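Local structure of L-glyceraldehyde 3-phosphate reductase (Clostridium beijerinckii, 6HG6) at residues F189-F199 with K217-A226; R274-W285 with E307-F317. The protein binds NADPH in a TIM barrel and probably works as an aldehyde reductase of the aldo-keto reductase family, with furfural among its substrates. All coordinates share one frame; numbering follows the deposited sequence.

Contact 1 of 2, residues F189-F199 with K217-A226. With NDP (NADPH dihydro-nicotinamide-adenine-dinucleotide phosphate), chain B.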
loop_
_atom_site.group_PDB
_atom_site.type_symbol
_atom_site.label_atom_id
_atom_site.label_comp_id
_atom_site.label_asym_id
_atom_site.label_seq_id
_atom_site.Cartn_x
_atom_site.Cartn_y
_atom_site.Cartn_z
ATOM N N PHE A 189 -0.381 10.573 13.051
ATOM C CA PHE A 189 0.535 10.182 11.966
ATOM C C PHE A 189 0.902 8.733 12.287
ATOM O O PHE A 189 1.538 8.521 13.308
ATOM C CB PHE A 189 1.746 11.118 11.924
ATOM C CG PHE A 189 2.865 10.568 11.077
ATOM C CD1 PHE A 189 2.597 9.914 9.892
ATOM C CD2 PHE A 189 4.184 10.678 11.464
ATOM C CE1 PHE A 189 3.620 9.325 9.146
ATOM C CE2 PHE A 189 5.217 10.143 10.699
ATOM C CZ PHE A 189 4.932 9.446 9.550
ATOM N N VAL A 190 0.459 7.789 11.488
ATOM C CA VAL A 190 0.598 6.390 11.948
ATOM C C VAL A 190 1.238 5.491 10.908
ATOM O O VAL A 190 1.463 4.294 11.268
ATOM C CB VAL A 190 -0.782 5.834 12.364
ATOM C CG1 VAL A 190 -1.394 6.629 13.515
ATOM C CG2 VAL A 190 -1.702 5.743 11.163
ATOM N N ILE A 191 1.473 5.951 9.694
ATOM C CA ILE A 191 1.807 4.980 8.618
ATOM C C ILE A 191 2.779 5.561 7.593
ATOM O O ILE A 191 2.598 6.692 7.123
ATOM C CB ILE A 191 0.516 4.451 7.951
ATOM C CG1 ILE A 191 0.741 3.227 7.046
ATOM C CG2 ILE A 191 -0.187 5.557 7.184
ATOM C CD1 ILE A 191 1.238 2.028 7.763
ATOM N N ASN A 192 3.756 4.740 7.229
ATOM C CA ASN A 192 4.669 4.978 6.086
ATOM C C ASN A 192 4.309 3.973 4.993
ATOM O O ASN A 192 4.138 2.785 5.318
ATOM C CB ASN A 192 6.104 4.712 6.475
ATOM C CG ASN A 192 6.614 5.721 7.451
ATOM O OD1 ASN A 192 7.073 6.756 6.999
ATOM N ND2 ASN A 192 6.571 5.386 8.747
ATOM N N GLN A 193 4.253 4.410 3.747
ATOM C CA GLN A 193 4.043 3.527 2.589
ATOM C C GLN A 193 5.309 3.566 1.746
ATOM O O GLN A 193 5.661 4.624 1.234
ATOM C CB GLN A 193 2.805 3.881 1.785
ATOM C CG GLN A 193 2.618 2.971 0.594
ATOM C CD GLN A 193 1.257 3.149 -0.026
ATOM O OE1 GLN A 193 0.239 3.283 0.667
ATOM N NE2 GLN A 193 1.259 3.161 -1.332
ATOM N N ASN A 194 5.970 2.428 1.608
ATOM C CA ASN A 194 7.281 2.333 0.934
ATOM C C ASN A 194 7.383 1.061 0.091
ATOM O O ASN A 194 6.790 0.035 0.433
ATOM C CB ASN A 194 8.451 2.426 1.913
ATOM C CG ASN A 194 8.579 3.749 2.628
ATOM O OD1 ASN A 194 7.762 4.039 3.496
ATOM N ND2 ASN A 194 9.574 4.555 2.247
ATOM N N ARG A 195 8.141 1.150 -0.984
ATOM C CA ARG A 195 8.417 -0.006 -1.865
ATOM C C ARG A 195 9.325 -0.948 -1.090
ATOM O O ARG A 195 10.308 -0.469 -0.529
ATOM C CB ARG A 195 9.110 0.433 -3.163
ATOM C CG ARG A 195 9.148 -0.649 -4.236
ATOM C CD ARG A 195 9.658 -0.190 -5.618
ATOM N NE ARG A 195 8.937 0.975 -6.120
ATOM C CZ ARG A 195 9.310 2.256 -5.960
ATOM N NH1 ARG A 195 10.430 2.570 -5.316
ATOM N NH2 ARG A 195 8.537 3.226 -6.429
ATOM N N TYR A 196 8.986 -2.232 -1.068
ATOM C CA TYR A 196 9.787 -3.264 -0.363
ATOM C C TYR A 196 9.524 -4.624 -0.970
ATOM O O TYR A 196 8.352 -4.974 -1.119
ATOM C CB TYR A 196 9.421 -3.261 1.120
ATOM C CG TYR A 196 10.315 -4.054 2.033
ATOM C CD1 TYR A 196 11.693 -4.081 1.882
ATOM C CD2 TYR A 196 9.785 -4.765 3.101
ATOM C CE1 TYR A 196 12.505 -4.824 2.739
ATOM C CE2 TYR A 196 10.585 -5.459 3.992
ATOM C CZ TYR A 196 11.953 -5.499 3.820
ATOM O OH TYR A 196 12.722 -6.218 4.698
ATOM N N SER A 197 10.578 -5.338 -1.331
ATOM C CA SER A 197 10.469 -6.713 -1.864
ATOM C C SER A 197 11.771 -7.442 -1.589
ATOM O O SER A 197 12.758 -6.806 -1.226
ATOM C CB SER A 197 10.200 -6.725 -3.336
ATOM O OG SER A 197 11.347 -6.254 -4.016
ATOM N N ILE A 198 11.779 -8.729 -1.854
ATOM C CA ILE A 198 13.047 -9.501 -1.819
ATOM C C ILE A 198 14.103 -8.798 -2.694
ATOM O O ILE A 198 15.285 -8.833 -2.302
ATOM C CB ILE A 198 12.772 -10.947 -2.242
ATOM C CG1 ILE A 198 11.994 -11.655 -1.128
ATOM C CG2 ILE A 198 14.056 -11.665 -2.595
ATOM C CD1 ILE A 198 11.530 -13.042 -1.475
ATOM N N PHE A 199 13.712 -8.177 -3.819
ATOM C CA PHE A 199 14.651 -7.518 -4.773
ATOM C C PHE A 199 14.845 -6.016 -4.503
ATOM O O PHE A 199 15.748 -5.408 -5.138
ATOM C CB PHE A 199 14.199 -7.751 -6.212
ATOM C CG PHE A 199 14.456 -9.145 -6.707
ATOM C CD1 PHE A 199 15.693 -9.731 -6.540
ATOM C CD2 PHE A 199 13.449 -9.876 -7.310
ATOM C CE1 PHE A 199 15.939 -11.013 -7.003
ATOM C CE2 PHE A 199 13.694 -11.160 -7.779
ATOM C CZ PHE A 199 14.925 -11.741 -7.583
ATOM N N LYS A 217 5.731 3.911 14.197
ATOM C CA LYS A 217 4.947 4.130 12.970
ATOM C C LYS A 217 4.827 2.826 12.188
ATOM O O LYS A 217 5.792 2.023 12.162
ATOM C CB LYS A 217 5.611 5.184 12.089
ATOM C CG LYS A 217 6.006 6.440 12.818
ATOM C CD LYS A 217 4.778 7.169 13.412
ATOM C CE LYS A 217 5.206 8.407 14.176
ATOM N NZ LYS A 217 4.043 9.120 14.728
ATOM N N GLY A 218 3.663 2.611 11.605
ATOM C CA GLY A 218 3.445 1.443 10.752
ATOM C C GLY A 218 4.181 1.584 9.431
ATOM O O GLY A 218 4.657 2.697 9.077
ATOM N N ILE A 219 4.300 0.458 8.747
ATOM C CA ILE A 219 4.822 0.415 7.368
ATOM C C ILE A 219 3.857 -0.406 6.539
ATOM O O ILE A 219 3.541 -1.523 6.914
ATOM C CB ILE A 219 6.226 -0.196 7.276
ATOM C CG1 ILE A 219 7.210 0.515 8.201
ATOM C CG2 ILE A 219 6.668 -0.189 5.800
ATOM C CD1 ILE A 219 8.513 -0.166 8.373
ATOM N N ILE A 220 3.511 0.087 5.369
ATOM C CA ILE A 220 2.734 -0.730 4.400
ATOM C C ILE A 220 3.645 -0.803 3.179
ATOM O O ILE A 220 4.112 0.233 2.680
ATOM C CB ILE A 220 1.296 -0.189 4.176
ATOM C CG1 ILE A 220 0.574 -1.062 3.155
ATOM C CG2 ILE A 220 1.228 1.283 3.759
ATOM C CD1 ILE A 220 -0.902 -0.721 3.004
ATOM N N ALA A 221 4.025 -2.016 2.804
ATOM C CA ALA A 221 5.004 -2.276 1.744
ATOM C C ALA A 221 4.297 -2.389 0.409
ATOM O O ALA A 221 3.374 -3.191 0.287
ATOM C CB ALA A 221 5.725 -3.551 2.066
ATOM N N PHE A 222 4.761 -1.672 -0.599
ATOM C CA PHE A 222 4.172 -1.867 -1.936
ATOM C C PHE A 222 5.180 -2.451 -2.910
ATOM O O PHE A 222 6.406 -2.496 -2.626
ATOM C CB PHE A 222 3.533 -0.585 -2.398
ATOM C CG PHE A 222 4.473 0.517 -2.763
ATOM C CD1 PHE A 222 4.972 0.610 -4.048
ATOM C CD2 PHE A 222 4.696 1.557 -1.876
ATOM C CE1 PHE A 222 5.771 1.689 -4.409
ATOM C CE2 PHE A 222 5.470 2.651 -2.256
ATOM C CZ PHE A 222 6.022 2.708 -3.502
ATOM N N SER A 223 4.660 -2.906 -4.052
ATOM C CA SER A 223 5.409 -3.599 -5.121
ATOM C C SER A 223 6.174 -4.791 -4.553
ATOM O O SER A 223 7.339 -4.987 -4.897
ATOM C CB SER A 223 6.361 -2.675 -5.808
ATOM O OG SER A 223 7.008 -3.370 -6.849
ATOM N N PRO A 224 5.550 -5.622 -3.687
ATOM C CA PRO A 224 6.236 -6.797 -3.136
ATOM C C PRO A 224 6.618 -7.862 -4.178
ATOM O O PRO A 224 7.436 -8.724 -3.847
ATOM C CB PRO A 224 5.174 -7.411 -2.219
ATOM C CG PRO A 224 3.860 -6.937 -2.832
ATOM C CD PRO A 224 4.162 -5.514 -3.220
ATOM N N LEU A 225 5.999 -7.842 -5.377
ATOM C CA LEU A 225 6.290 -8.856 -6.419
ATOM C C LEU A 225 7.278 -8.314 -7.443
ATOM O O LEU A 225 7.571 -9.050 -8.398
ATOM C CB LEU A 225 5.001 -9.392 -7.042
ATOM C CG LEU A 225 3.991 -9.910 -6.023
ATOM C CD1 LEU A 225 2.706 -10.386 -6.685
ATOM C CD2 LEU A 225 4.592 -10.994 -5.149
ATOM N N ALA A 226 7.879 -7.153 -7.184
ATOM C CA ALA A 226 9.002 -6.600 -7.977
ATOM C C ALA A 226 8.722 -6.704 -9.489
ATOM O O ALA A 226 9.478 -7.414 -10.173
ATOM C CB ALA A 226 10.260 -7.339 -7.593
HETATM P PA NDP B . 2.338 -6.217 -6.587
HETATM O O1A NDP B . 3.826 -6.140 -6.508
HETATM O O2A NDP B . 1.483 -6.997 -5.640
HETATM O O5B NDP B . 1.895 -6.557 -8.095
HETATM C C5B NDP B . 0.483 -6.702 -8.407
HETATM C C4B NDP B . 0.333 -7.398 -9.734
HETATM O O4B NDP B . 1.042 -8.663 -9.661
HETATM C C3B NDP B . -1.093 -7.762 -10.168
HETATM O O3B NDP B . -1.750 -6.724 -10.891
HETATM C C2B NDP B . -0.831 -8.976 -11.050
HETATM O O2B NDP B . -0.376 -8.490 -12.309
HETATM C C1B NDP B . 0.308 -9.671 -10.313
HETATM N N9A NDP B . -0.091 -10.633 -9.293
HETATM C C8A NDP B . -0.738 -10.377 -8.108
HETATM N N7A NDP B . -0.910 -11.443 -7.367
HETATM C C5A NDP B . -0.341 -12.470 -8.106
HETATM C C6A NDP B . -0.200 -13.850 -7.860
HETATM N N6A NDP B . -0.641 -14.451 -6.758
HETATM N N1A NDP B . 0.431 -14.596 -8.804
HETATM C C2A NDP B . 0.874 -13.983 -9.911
HETATM N N3A NDP B . 0.804 -12.695 -10.244
HETATM C C4A NDP B . 0.180 -11.981 -9.290
HETATM O O3 NDP B . 1.771 -4.713 -6.410
HETATM P PN NDP B . 1.752 -3.389 -7.309
HETATM O O1N NDP B . 0.580 -3.498 -8.227
HETATM O O2N NDP B . 3.106 -3.081 -7.862
HETATM O O5D NDP B . 1.424 -2.291 -6.174
HETATM C C5D NDP B . 0.367 -2.597 -5.227
HETATM C C4D NDP B . -0.203 -1.306 -4.689
HETATM O O4D NDP B . 0.834 -0.575 -4.012
HETATM C C3D NDP B . -0.715 -0.302 -5.720
HETATM O O3D NDP B . -1.995 -0.687 -6.200
HETATM C C2D NDP B . -0.718 0.974 -4.869
HETATM O O2D NDP B . -1.852 1.005 -4.043
HETATM C C1D NDP B . 0.553 0.816 -4.039
HETATM N N1N NDP B . 1.709 1.535 -4.634
HETATM C C2N NDP B . 2.212 2.649 -4.008
HETATM C C3N NDP B . 3.080 3.510 -4.622
HETATM C C7N NDP B . 3.578 4.713 -3.866
HETATM O O7N NDP B . 3.123 4.992 -2.741
HETATM N N7N NDP B . 4.496 5.466 -4.472
HETATM C C4N NDP B . 3.489 3.188 -6.034
HETATM C C5N NDP B . 3.051 1.866 -6.532
HETATM C C6N NDP B . 2.275 1.086 -5.812
HETATM P P2B NDP B . -0.739 -9.369 -13.616
HETATM O O1X NDP B . -2.012 -10.176 -13.457
HETATM O O2X NDP B . -0.859 -8.338 -14.728
HETATM O O3X NDP B . 0.494 -10.248 -13.759
HETATM O O HOH W 1 9.980 -4.151 -5.236
HETATM O O HOH W 2 9.006 -9.669 -1.814
#
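The sixth and seventh strands of the TIM barrel, 189-195 and 218-222, lie side by side and parallel, in register from I191 beside G218 to R195 beside F222, and their C-terminal ends carry part of the NADPH site. Backbone bonds run alternately both ways, from G218 N to V190 O at the start to Y196 N on F222 O (3.0 Å) just beyond the strands. At the N-terminal end K217 folds back over F189: a bend at chi2 (-62°) lays CD over one face of the phenyl ring and brings NZ to F189 O at 2.9 Å. G218 O accepts N192 N and, weakly, N192 ND2. Farther along, Q193 of one strand and I220 of the other point the same way into the barrel, with Q193 CB 3.6 Å from I220 CG2, while Q193 NE2 lies close to the nicotinamide, 3.0 Å from its carboxamide O7N and nearer still to ring carbon C2N.

F222 carries the nicotinamide. Its CG sits between the backbone N and the carbonyl carbon (chi1 71°), which turns the ring into the barrel mouth, where the nicotinamide covers one face and F222 CZ lies 3.2 Å from C3N. R195 closes the opposite face: its backbone N sits toward the rim, and its CB makes a CH-pi contact 4.0 Å from the ring centroid. An aromatic side chain beneath the nicotinamide is a familiar feature of aldo-keto reductases. After the strand, S223 to A226 form a type I turn that presents L225 N to the phosphate oxygen O1A of NADPH, 3.0 Å away and nearly straight (159°). Two waters tie this turn to the loop after strand 189-195; one links P224 O to I198 N, and the other bridges S223 O and S197 OG.

Contact 2 of 2, residues R274-W285 with E307-F317. With NDP (NADPH dihydro-nicotinamide-adenine-dinucleotide phosphate), chain B.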
loop_
_atom_site.group_PDB
_atom_site.type_symbol
_atom_site.label_atom_id
_atom_site.label_comp_id
_atom_site.label_asym_id
_atom_site.label_seq_id
_atom_site.Cartn_x
_atom_site.Cartn_y
_atom_site.Cartn_z
ATOM N N ARG A 274 8.402 -24.724 0.802
ATOM C CA ARG A 274 7.472 -24.141 1.809
ATOM C C ARG A 274 6.005 -24.421 1.447
ATOM O O ARG A 274 5.158 -24.007 2.211
ATOM C CB ARG A 274 7.628 -22.616 1.875
ATOM C CG ARG A 274 8.943 -22.155 2.474
ATOM C CD ARG A 274 9.146 -20.681 2.291
ATOM N NE ARG A 274 8.102 -19.866 2.871
ATOM C CZ ARG A 274 8.023 -19.508 4.136
ATOM N NH1 ARG A 274 8.906 -19.938 5.012
ATOM N NH2 ARG A 274 7.027 -18.751 4.523
ATOM N N GLY A 275 5.703 -25.044 0.307
ATOM C CA GLY A 275 4.315 -25.275 -0.132
ATOM C C GLY A 275 3.688 -23.994 -0.644
ATOM O O GLY A 275 2.477 -23.880 -0.577
ATOM N N GLN A 276 4.495 -23.040 -1.116
ATOM C CA GLN A 276 4.021 -21.742 -1.630
ATOM C C GLN A 276 4.463 -21.525 -3.084
ATOM O O GLN A 276 5.510 -22.068 -3.495
ATOM C CB GLN A 276 4.641 -20.608 -0.811
ATOM C CG GLN A 276 4.197 -20.540 0.650
ATOM C CD GLN A 276 4.623 -19.239 1.292
ATOM O OE1 GLN A 276 5.808 -18.976 1.476
ATOM N NE2 GLN A 276 3.654 -18.402 1.649
ATOM N N THR A 277 3.718 -20.695 -3.817
ATOM C CA THR A 277 4.193 -20.127 -5.097
ATOM C C THR A 277 5.262 -19.085 -4.737
ATOM O O THR A 277 5.276 -18.615 -3.562
ATOM C CB THR A 277 3.053 -19.452 -5.873
ATOM O OG1 THR A 277 2.527 -18.432 -5.028
ATOM C CG2 THR A 277 1.973 -20.417 -6.319
ATOM N N LEU A 278 6.085 -18.690 -5.708
ATOM C CA LEU A 278 7.086 -17.611 -5.511
ATOM C C LEU A 278 6.363 -16.340 -5.054
ATOM O O LEU A 278 6.788 -15.733 -4.051
ATOM C CB LEU A 278 7.893 -17.403 -6.794
ATOM C CG LEU A 278 8.907 -16.260 -6.728
ATOM C CD1 LEU A 278 9.774 -16.370 -5.483
ATOM C CD2 LEU A 278 9.784 -16.257 -7.970
ATOM N N ALA A 279 5.268 -15.955 -5.714
ATOM C CA ALA A 279 4.482 -14.757 -5.347
ATOM C C ALA A 279 4.078 -14.847 -3.879
ATOM O O ALA A 279 4.235 -13.838 -3.137
ATOM C CB ALA A 279 3.249 -14.613 -6.209
ATOM N N GLN A 280 3.561 -16.003 -3.470
ATOM C CA GLN A 280 3.107 -16.191 -2.072
ATOM C C GLN A 280 4.292 -16.031 -1.115
ATOM O O GLN A 280 4.127 -15.340 -0.110
ATOM C CB GLN A 280 2.434 -17.533 -1.878
ATOM C CG GLN A 280 1.010 -17.562 -2.396
ATOM C CD GLN A 280 0.438 -18.946 -2.220
ATOM O OE1 GLN A 280 1.122 -19.944 -2.426
ATOM N NE2 GLN A 280 -0.780 -18.981 -1.692
ATOM N N MET A 281 5.461 -16.589 -1.448
ATOM C CA MET A 281 6.621 -16.470 -0.536
ATOM C C MET A 281 7.080 -15.012 -0.490
ATOM O O MET A 281 7.483 -14.535 0.585
ATOM C CB MET A 281 7.791 -17.330 -0.980
ATOM C CG MET A 281 8.900 -17.258 0.016
ATOM S SD MET A 281 10.281 -18.324 -0.389
ATOM C CE MET A 281 11.085 -17.346 -1.665
ATOM N N ALA A 282 7.033 -14.317 -1.629
ATOM C CA ALA A 282 7.459 -12.911 -1.718
ATOM C C ALA A 282 6.580 -12.068 -0.789
ATOM O O ALA A 282 7.125 -11.141 -0.164
ATOM C CB ALA A 282 7.413 -12.429 -3.158
ATOM N N LEU A 283 5.271 -12.360 -0.727
ATOM C CA LEU A 283 4.328 -11.616 0.146
ATOM C C LEU A 283 4.631 -11.955 1.609
ATOM O O LEU A 283 4.730 -11.025 2.409
ATOM C CB LEU A 283 2.878 -11.957 -0.186
ATOM C CG LEU A 283 2.405 -11.596 -1.593
ATOM C CD1 LEU A 283 0.940 -11.978 -1.747
ATOM C CD2 LEU A 283 2.601 -10.131 -1.889
ATOM N N SER A 284 4.818 -13.235 1.915
ATOM C CA SER A 284 5.157 -13.703 3.286
ATOM C C SER A 284 6.468 -13.052 3.738
ATOM O O SER A 284 6.557 -12.645 4.893
ATOM C CB SER A 284 5.241 -15.166 3.378
ATOM O OG SER A 284 4.009 -15.741 3.026
ATOM N N TRP A 285 7.456 -12.945 2.853
ATOM C CA TRP A 285 8.775 -12.410 3.249
ATOM C C TRP A 285 8.647 -10.940 3.666
ATOM O O TRP A 285 9.244 -10.525 4.676
ATOM C CB TRP A 285 9.772 -12.653 2.107
ATOM C CG TRP A 285 11.144 -12.172 2.430
ATOM C CD1 TRP A 285 12.159 -12.923 2.929
ATOM C CD2 TRP A 285 11.661 -10.841 2.281
ATOM N NE1 TRP A 285 13.263 -12.143 3.100
ATOM C CE2 TRP A 285 13.004 -10.878 2.715
ATOM C CE3 TRP A 285 11.146 -9.641 1.809
ATOM C CZ2 TRP A 285 13.817 -9.750 2.737
ATOM C CZ3 TRP A 285 11.959 -8.528 1.818
ATOM C CH2 TRP A 285 13.279 -8.593 2.249
ATOM N N GLU A 307 -5.624 -16.478 -3.995
ATOM C CA GLU A 307 -4.307 -17.146 -3.764
ATOM C C GLU A 307 -3.498 -16.335 -2.738
ATOM O O GLU A 307 -2.831 -16.901 -1.884
ATOM C CB GLU A 307 -3.500 -17.246 -5.065
ATOM C CG GLU A 307 -2.013 -17.565 -4.846
ATOM C CD GLU A 307 -1.202 -17.999 -6.070
ATOM O OE1 GLU A 307 -1.613 -19.011 -6.750
ATOM O OE2 GLU A 307 -0.141 -17.319 -6.348
ATOM N N ASN A 308 -3.491 -15.035 -2.846
ATOM C CA ASN A 308 -2.539 -14.228 -2.055
ATOM C C ASN A 308 -2.939 -14.180 -0.582
ATOM O O ASN A 308 -2.035 -14.010 0.220
ATOM C CB ASN A 308 -2.422 -12.797 -2.570
ATOM C CG ASN A 308 -1.718 -12.672 -3.899
ATOM O OD1 ASN A 308 -1.178 -13.660 -4.424
ATOM N ND2 ASN A 308 -1.761 -11.452 -4.442
ATOM N N VAL A 309 -4.221 -14.324 -0.232
ATOM C CA VAL A 309 -4.631 -14.078 1.186
ATOM C C VAL A 309 -4.184 -15.244 2.080
ATOM O O VAL A 309 -4.138 -15.023 3.283
ATOM C CB VAL A 309 -6.116 -13.722 1.373
ATOM C CG1 VAL A 309 -6.393 -12.319 0.831
ATOM C CG2 VAL A 309 -7.079 -14.757 0.826
ATOM N N GLY A 310 -3.826 -16.410 1.541
ATOM C CA GLY A 310 -3.290 -17.510 2.373
ATOM C C GLY A 310 -1.930 -17.152 2.982
ATOM O O GLY A 310 -1.574 -17.698 4.003
ATOM N N ILE A 311 -1.184 -16.245 2.377
ATOM C CA ILE A 311 0.247 -15.964 2.709
ATOM C C ILE A 311 0.379 -15.423 4.128
ATOM O O ILE A 311 1.417 -15.727 4.765
ATOM C CB ILE A 311 0.861 -15.013 1.678
ATOM C CG1 ILE A 311 0.308 -13.589 1.810
ATOM C CG2 ILE A 311 0.668 -15.556 0.277
ATOM C CD1 ILE A 311 1.037 -12.743 2.837
ATOM N N VAL A 312 -0.625 -14.671 4.607
ATOM C CA VAL A 312 -0.651 -14.088 5.990
ATOM C C VAL A 312 -0.502 -15.217 7.026
ATOM O O VAL A 312 -0.246 -14.882 8.198
ATOM C CB VAL A 312 -1.913 -13.235 6.288
ATOM C CG1 VAL A 312 -2.171 -12.238 5.178
ATOM C CG2 VAL A 312 -3.166 -14.070 6.532
ATOM N N HIS A 313 -0.653 -16.486 6.630
ATOM C CA HIS A 313 -0.552 -17.649 7.566
ATOM C C HIS A 313 0.792 -18.387 7.454
ATOM O O HIS A 313 0.935 -19.401 8.125
ATOM C CB HIS A 313 -1.742 -18.587 7.361
ATOM C CG HIS A 313 -3.004 -17.907 7.737
ATOM N ND1 HIS A 313 -3.837 -17.334 6.798
ATOM C CD2 HIS A 313 -3.506 -17.594 8.951
ATOM C CE1 HIS A 313 -4.841 -16.742 7.422
ATOM N NE2 HIS A 313 -4.662 -16.896 8.748
ATOM N N LYS A 314 1.751 -17.866 6.682
ATOM C CA LYS A 314 3.098 -18.466 6.504
ATOM C C LYS A 314 4.153 -17.352 6.455
ATOM O O LYS A 314 4.992 -17.347 5.517
ATOM C CB LYS A 314 3.161 -19.307 5.221
ATOM C CG LYS A 314 2.256 -20.525 5.175
ATOM C CD LYS A 314 2.611 -21.449 4.051
ATOM C CE LYS A 314 1.544 -22.486 3.781
ATOM N NZ LYS A 314 2.010 -23.437 2.744
ATOM N N ILE A 315 4.142 -16.442 7.423
ATOM C CA ILE A 315 5.085 -15.277 7.425
ATOM C C ILE A 315 6.358 -15.657 8.196
ATOM O O ILE A 315 7.283 -14.828 8.254
ATOM C CB ILE A 315 4.397 -14.016 7.952
ATOM C CG1 ILE A 315 3.941 -14.147 9.412
ATOM C CG2 ILE A 315 3.236 -13.665 7.022
ATOM C CD1 ILE A 315 3.424 -12.854 10.008
ATOM N N GLY A 316 6.389 -16.868 8.750
ATOM C CA GLY A 316 7.577 -17.406 9.443
ATOM C C GLY A 316 8.576 -18.046 8.493
ATOM O O GLY A 316 8.178 -18.861 7.654
ATOM N N PHE A 317 9.858 -17.796 8.725
ATOM C CA PHE A 317 10.973 -18.300 7.903
ATOM C C PHE A 317 12.054 -18.829 8.836
ATOM O O PHE A 317 12.289 -18.161 9.848
ATOM C CB PHE A 317 11.547 -17.163 7.065
ATOM C CG PHE A 317 10.698 -16.762 5.890
ATOM C CD1 PHE A 317 9.593 -15.958 6.055
ATOM C CD2 PHE A 317 10.964 -17.254 4.622
ATOM C CE1 PHE A 317 8.817 -15.590 4.960
ATOM C CE2 PHE A 317 10.198 -16.866 3.531
ATOM C CZ PHE A 317 9.112 -16.059 3.701
HETATM P PA NDP B . 2.338 -6.217 -6.587
HETATM O O1A NDP B . 3.826 -6.140 -6.508
HETATM O O2A NDP B . 1.483 -6.997 -5.640
HETATM O O5B NDP B . 1.895 -6.557 -8.095
HETATM C C5B NDP B . 0.483 -6.702 -8.407
HETATM C C4B NDP B . 0.333 -7.398 -9.734
HETATM O O4B NDP B . 1.042 -8.663 -9.661
HETATM C C3B NDP B . -1.093 -7.762 -10.168
HETATM O O3B NDP B . -1.750 -6.724 -10.891
HETATM C C2B NDP B . -0.831 -8.976 -11.050
HETATM O O2B NDP B . -0.376 -8.490 -12.309
HETATM C C1B NDP B . 0.308 -9.671 -10.313
HETATM N N9A NDP B . -0.091 -10.633 -9.293
HETATM C C8A NDP B . -0.738 -10.377 -8.108
HETATM N N7A NDP B . -0.910 -11.443 -7.367
HETATM C C5A NDP B . -0.341 -12.470 -8.106
HETATM C C6A NDP B . -0.200 -13.850 -7.860
HETATM N N6A NDP B . -0.641 -14.451 -6.758
HETATM N N1A NDP B . 0.431 -14.596 -8.804
HETATM C C2A NDP B . 0.874 -13.983 -9.911
HETATM N N3A NDP B . 0.804 -12.695 -10.244
HETATM C C4A NDP B . 0.180 -11.981 -9.290
HETATM O O3 NDP B . 1.771 -4.713 -6.410
HETATM P PN NDP B . 1.752 -3.389 -7.309
HETATM O O1N NDP B . 0.580 -3.498 -8.227
HETATM O O2N NDP B . 3.106 -3.081 -7.862
HETATM O O5D NDP B . 1.424 -2.291 -6.174
HETATM C C5D NDP B . 0.367 -2.597 -5.227
HETATM C C4D NDP B . -0.203 -1.306 -4.689
HETATM O O4D NDP B . 0.834 -0.575 -4.012
HETATM C C3D NDP B . -0.715 -0.302 -5.720
HETATM O O3D NDP B . -1.995 -0.687 -6.200
HETATM C C2D NDP B . -0.718 0.974 -4.869
HETATM O O2D NDP B . -1.852 1.005 -4.043
HETATM C C1D NDP B . 0.553 0.816 -4.039
HETATM N N1N NDP B . 1.709 1.535 -4.634
HETATM C C2N NDP B . 2.212 2.649 -4.008
HETATM C C3N NDP B . 3.080 3.510 -4.622
HETATM C C7N NDP B . 3.578 4.713 -3.866
HETATM O O7N NDP B . 3.123 4.992 -2.741
HETATM N N7N NDP B . 4.496 5.466 -4.472
HETATM C C4N NDP B . 3.489 3.188 -6.034
HETATM C C5N NDP B . 3.051 1.866 -6.532
HETATM C C6N NDP B . 2.275 1.086 -5.812
HETATM P P2B NDP B . -0.739 -9.369 -13.616
HETATM O O1X NDP B . -2.012 -10.176 -13.457
HETATM O O2X NDP B . -0.859 -8.338 -14.728
HETATM O O3X NDP B . 0.494 -10.248 -13.759
#
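R274 and F317 form a closely packed end of this contact: the guanidinium lies flat on one face of the phenyl ring, centres 3.7 Å apart and planes only 2° from parallel, a stack with cation-pi character. The group's rotation is fixed in its own plane, where NH1 donates to G316 O at 2.9 Å while NE and NH2 both grip Q276 OE1; E321 adds a salt bridge to NH1. The other face of F317 receives the edge of W285 in a T-shaped pair, and M281 CG abuts the ring edge. Held by R274, the Q276 amide sends NE2 in its own plane to S284 OG, 3.0 Å away. Beside it I311 wedges into helix 278-286, its CG2 3.4 Å from Q280 CG and its CD1 against L283 CB.

That helix starts with a capping box, T277 OG1 taking Q280 N and Q280 OE1 taking T277 N, and it packs here on the end of helix 302-308 and the turns that follow, on the outside of the barrel. The same T277 hydroxyl donates to E307 OE2 from above the carboxylate plane, and Q280 NE2 reaches E307 O at 2.9 Å. E307 OE2 in turn accepts the adenine N6A of NADPH, and N308 ND2 donates to N7A.

Toward solvent the contact is looser and rests largely on the exposed K314. Extended beyond CG, K314 runs antiparallel alongside the Q276 side chain, and its NZ donates to R274 O at 3.2 Å and weakly to G275 O, at the Schellman motif ending helix 258-273.

Contacts 1 and 2 hold different parts of one NADPH molecule, their centres about 16 Å apart. Contact 1 serves the nicotinamide and the pyrophosphate, contact 2 the adenine at the other end of the cofactor. The two meet directly where helix 278-286 packs against the loops that follow the two barrel strands. P224 CG lies 3.6 Å from L283 CD2, and L225 CD2 comes to 3.5 Å from A279 O, so the residue whose backbone N binds the phosphate also leans on the helix near the adenine. Farther from the cofactor, Y196 OH and W285 CH2 are 3.5 Å apart, with I198 also against the indole.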